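Probable endonuclease 4 (Thermotoga maritima, PDB 4HNO) probably cleaves DNA at abasic sites during base excision repair, using a cluster of metal ions to hydrolyse the phosphodiester bond. Local coordinates at residues G120-I128 and I156-I166. Numbering follows the deposited sequence. Where two conformers were deposited one is given.
Sequences GEEEGIDRI and IGYKLEQLKKI
Helix-helix packing on the outside of a TIM barrel joins Ile125 and Ile128 of helix 121-136 to Ile166 of helix 160-169 and to Ile156, just ahead of that second helix. The axes of the short segments 121-128 and 160-166 approach to 10.0 Å and cross at -49°. Ile156 sends its CD1 against the backbone of the first helix, 3.7 Å from Gly124 C, where glycine leaves room for the methyl; the tip of Ile128 meets the same CD1 head-on. With CG1 of Ile125 placed beside its own backbone N (chi1 -74°), this group lies 3.9 Å from Ile156 CG2, while the CG2 branch of Ile125 rests on Ile166 CG1. Farther along, the CG2 methyls of Ile128 and Ile166 touch at 3.9 Å. In the xylose isomerase-like barrel helix 121-136 follows strand 108-115, and helix 160-169 comes after strand 143-147 by way of the short strand 155-156; both Ile128 and Ile166 also reach Pro113 of strand 108-115. The contact keeps clear of the metal centre: the Ile156 side chain is about 13 Å from a bound zinc ion. Around Glu121, near the start of the first helix, the contact turns polar. Glu121, extended with CG anti to N (chi1 179°), crosses Gln162 at about a right angle, and its OE2 comes 3.6 Å from Gln162 CG. Water links the carboxylate to three groups: OE1 accepts from two waters, one also bonded to Tyr158 OH and the other to Gln162 NE2, whereas a third water bridges OE2 to Lys165 NZ. In the Gln162 conformer given, which also makes that water bond, OE1 accepts from Gly157 N (2.7 Å) and from Lys159 N (3.3 Å) on opposite faces of the amide plane, tying the amide to the turn before its helix, with NE2 above one face of the Tyr158 ring, offset toward its rim.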
loop_
_atom_site.group_PDB
_atom_site.type_symbol
_atom_site.label_atom_id
_atom_site.label_comp_id
_atom_site.label_asym_id
_atom_site.label_seq_id
_atom_site.Cartn_x
_atom_site.Cartn_y
_atom_site.Cartn_z
ATOM N N GLY A 120 -10.046 13.057 -18.018
ATOM C CA GLY A 120 -10.764 13.793 -16.995
ATOM C C GLY A 120 -10.768 13.105 -15.645
ATOM O O GLY A 120 -11.133 11.935 -15.534
ATOM N N GLU A 121 -10.396 13.852 -14.607
ATOM C CA GLU A 121 -10.429 13.353 -13.249
ATOM C C GLU A 121 -11.815 12.907 -12.841
ATOM O O GLU A 121 -11.961 11.832 -12.278
ATOM C CB GLU A 121 -9.922 14.414 -12.267
ATOM C CG GLU A 121 -9.948 13.949 -10.814
ATOM C CD GLU A 121 -9.641 15.059 -9.803
ATOM O OE1 GLU A 121 -8.790 15.912 -10.083
ATOM O OE2 GLU A 121 -10.243 15.062 -8.714
ATOM N N GLU A 122 -12.837 13.726 -13.075
ATOM C CA GLU A 122 -14.169 13.407 -12.575
ATOM C C GLU A 122 -14.694 12.133 -13.225
ATOM O O GLU A 122 -15.233 11.247 -12.559
ATOM C CB GLU A 122 -15.141 14.567 -12.831
ATOM C CG GLU A 122 -14.807 15.848 -12.091
ATOM C CD GLU A 122 -13.778 16.705 -12.813
ATOM O OE1 GLU A 122 -13.265 16.278 -13.871
ATOM O OE2 GLU A 122 -13.492 17.819 -12.323
ATOM N N GLU A 123 -14.542 12.033 -14.535
ATOM C CA GLU A 123 -15.003 10.870 -15.254
ATOM C C GLU A 123 -14.189 9.633 -14.858
ATOM O O GLU A 123 -14.733 8.533 -14.738
ATOM C CB GLU A 123 -14.925 11.081 -16.766
ATOM C CG GLU A 123 -15.731 12.265 -17.254
ATOM C CD GLU A 123 -14.971 13.609 -17.277
ATOM O OE1 GLU A 123 -14.058 13.841 -16.460
ATOM O OE2 GLU A 123 -15.307 14.460 -18.131
ATOM N N GLY A 124 -12.891 9.816 -14.632
ATOM C CA GLY A 124 -12.058 8.717 -14.187
ATOM C C GLY A 124 -12.428 8.232 -12.805
ATOM O O GLY A 124 -12.472 7.013 -12.578
ATOM N N ILE A 125 -12.706 9.154 -11.884
ATOM C CA ILE A 125 -13.179 8.765 -10.564
ATOM C C ILE A 125 -14.450 7.954 -10.685
ATOM O O ILE A 125 -14.604 6.936 -10.010
ATOM C CB ILE A 125 -13.339 9.991 -9.657
ATOM C CG1 ILE A 125 -11.946 10.469 -9.247
ATOM C CG2 ILE A 125 -14.227 9.691 -8.458
ATOM C CD1 ILE A 125 -11.940 11.760 -8.465
ATOM N N ASP A 126 -15.385 8.386 -11.530
ATOM C CA ASP A 126 -16.622 7.632 -11.662
ATOM C C ASP A 126 -16.350 6.221 -12.191
ATOM O O ASP A 126 -17.010 5.267 -11.759
ATOM C CB ASP A 126 -17.625 8.363 -12.549
ATOM C CG ASP A 126 -18.327 9.514 -11.848
ATOM O OD1 ASP A 126 -18.894 10.354 -12.570
ATOM O OD2 ASP A 126 -18.308 9.582 -10.606
ATOM N N ARG A 127 -15.405 6.058 -13.108
ATOM C CA ARG A 127 -15.066 4.727 -13.606
ATOM C C ARG A 127 -14.452 3.876 -12.500
ATOM O O ARG A 127 -14.725 2.674 -12.426
ATOM C CB ARG A 127 -14.134 4.791 -14.822
ATOM C CG ARG A 127 -14.831 5.271 -16.091
ATOM C CD ARG A 127 -13.981 5.103 -17.334
ATOM N NE ARG A 127 -12.788 5.920 -17.333
ATOM C CZ ARG A 127 -12.705 7.147 -17.839
ATOM N NH1 ARG A 127 -11.538 7.775 -17.807
ATOM N NH2 ARG A 127 -13.772 7.754 -18.377
ATOM N N ILE A 128 -13.616 4.477 -11.663
ATOM C CA ILE A 128 -13.016 3.741 -10.548
ATOM C C ILE A 128 -14.123 3.282 -9.597
ATOM O O ILE A 128 -14.149 2.131 -9.161
ATOM C CB ILE A 128 -11.987 4.582 -9.812
ATOM C CG1 ILE A 128 -10.790 4.891 -10.702
ATOM C CG2 ILE A 128 -11.530 3.846 -8.541
ATOM C CD1 ILE A 128 -9.933 6.018 -10.159
ATOM N N ILE A 156 -4.802 9.380 -10.895
ATOM C CA ILE A 156 -5.743 9.828 -9.877
ATOM C C ILE A 156 -5.253 9.312 -8.537
ATOM O O ILE A 156 -4.881 8.146 -8.417
ATOM C CB ILE A 156 -7.152 9.305 -10.186
ATOM C CG1 ILE A 156 -7.643 9.879 -11.512
ATOM C CG2 ILE A 156 -8.105 9.615 -9.051
ATOM C CD1 ILE A 156 -8.911 9.215 -12.038
ATOM N N GLY A 157 -5.266 10.187 -7.537
ATOM C CA GLY A 157 -4.893 9.820 -6.188
ATOM C C GLY A 157 -3.625 10.460 -5.677
ATOM O O GLY A 157 -3.088 9.993 -4.671
ATOM N N TYR A 158 -3.145 11.532 -6.313
ATOM C CA TYR A 158 -1.968 12.224 -5.805
ATOM C C TYR A 158 -2.321 13.183 -4.664
ATOM O O TYR A 158 -1.447 13.550 -3.879
ATOM C CB TYR A 158 -1.178 12.898 -6.936
ATOM C CG TYR A 158 -1.970 13.901 -7.744
ATOM C CD1 TYR A 158 -2.005 15.246 -7.428
ATOM C CD2 TYR A 158 -2.711 13.479 -8.855
ATOM C CE1 TYR A 158 -2.775 16.148 -8.203
ATOM C CE2 TYR A 158 -3.467 14.362 -9.616
ATOM C CZ TYR A 158 -3.507 15.676 -9.271
ATOM O OH TYR A 158 -4.242 16.553 -10.014
ATOM N N LYS A 159 -3.591 13.584 -4.575
ATOM C CA LYS A 159 -4.102 14.282 -3.401
ATOM C C LYS A 159 -5.046 13.353 -2.671
ATOM O O LYS A 159 -5.869 12.660 -3.280
ATOM C CB LYS A 159 -4.843 15.558 -3.787
ATOM C CG LYS A 159 -3.976 16.601 -4.474
ATOM C CD LYS A 159 -2.808 17.053 -3.607
ATOM C CE LYS A 159 -2.065 18.207 -4.254
ATOM N NZ LYS A 159 -1.616 17.907 -5.639
ATOM N N LEU A 160 -4.984 13.372 -1.347
ATOM C CA LEU A 160 -5.874 12.531 -0.559
ATOM C C LEU A 160 -7.353 12.835 -0.816
ATOM O O LEU A 160 -8.178 11.925 -0.771
ATOM C CB LEU A 160 -5.540 12.636 0.929
ATOM C CG LEU A 160 -4.159 12.100 1.309
ATOM C CD1 LEU A 160 -3.902 12.342 2.788
ATOM C CD2 LEU A 160 -4.011 10.620 1.003
ATOM N N GLU A 161 -7.673 14.087 -1.141
ATOM C CA GLU A 161 -9.037 14.448 -1.500
ATOM C C GLU A 161 -9.590 13.551 -2.619
ATOM O O GLU A 161 -10.788 13.249 -2.628
ATOM C CB GLU A 161 -9.092 15.917 -1.948
ATOM C CG GLU A 161 -10.379 16.373 -2.567
ATOM C CD GLU A 161 -11.514 16.441 -1.593
ATOM O OE1 GLU A 161 -11.256 16.560 -0.373
ATOM O OE2 GLU A 161 -12.677 16.406 -2.053
ATOM N N GLN A 162 -8.756 13.174 -3.570
ATOM C CA GLN A 162 -9.217 12.338 -4.669
ATOM C C GLN A 162 -9.604 10.939 -4.171
ATOM O O GLN A 162 -10.567 10.343 -4.649
ATOM C CB GLN A 162 -8.136 12.263 -5.746
ATOM C CG GLN A 162 -7.898 13.595 -6.425
ATOM C CD GLN A 162 -6.522 13.712 -7.010
ATOM O OE1 GLN A 162 -5.714 12.796 -6.940
ATOM N NE2 GLN A 162 -6.204 14.895 -7.504
ATOM N N LEU A 163 -8.836 10.414 -3.215
ATOM C CA LEU A 163 -9.173 9.120 -2.618
ATOM C C LEU A 163 -10.498 9.216 -1.873
ATOM O O LEU A 163 -11.298 8.286 -1.901
ATOM C CB LEU A 163 -8.073 8.628 -1.673
ATOM C CG LEU A 163 -6.672 8.575 -2.243
ATOM C CD1 LEU A 163 -5.740 7.946 -1.226
ATOM C CD2 LEU A 163 -6.605 7.807 -3.551
ATOM N N LYS A 164 -10.720 10.338 -1.182
ATOM C CA LYS A 164 -11.974 10.560 -0.483
ATOM C C LYS A 164 -13.141 10.629 -1.466
ATOM O O LYS A 164 -14.212 10.074 -1.211
ATOM C CB LYS A 164 -11.875 11.854 0.348
ATOM C CG LYS A 164 -13.147 12.275 1.034
ATOM C CD LYS A 164 -14.120 13.103 0.203
ATOM C CE LYS A 164 -13.527 14.345 -0.359
ATOM N NZ LYS A 164 -14.610 15.283 -0.788
ATOM N N LYS A 165 -12.955 11.296 -2.595
ATOM C CA LYS A 165 -14.034 11.401 -3.567
ATOM C C LYS A 165 -14.446 10.009 -4.044
ATOM O O LYS A 165 -15.631 9.733 -4.201
ATOM C CB LYS A 165 -13.634 12.283 -4.741
ATOM C CG LYS A 165 -13.633 13.768 -4.440
ATOM C CD LYS A 165 -13.256 14.582 -5.677
ATOM C CE LYS A 165 -13.568 16.041 -5.535
ATOM N NZ LYS A 165 -12.611 16.744 -4.648
ATOM N N ILE A 166 -13.466 9.154 -4.304
ATOM C CA ILE A 166 -13.746 7.781 -4.699
ATOM C C ILE A 166 -14.465 7.045 -3.577
ATOM O O ILE A 166 -15.545 6.476 -3.773
ATOM C CB ILE A 166 -12.433 7.040 -5.066
ATOM C CG1 ILE A 166 -11.775 7.649 -6.286
ATOM C CG2 ILE A 166 -12.716 5.550 -5.283
ATOM C CD1 ILE A 166 -10.302 7.288 -6.423
HETATM O O HOH W 1 -6.433 15.646 -11.324
HETATM O O HOH W 2 -10.224 16.354 -6.339
HETATM O O HOH W 3 -8.219 17.295 -7.892
#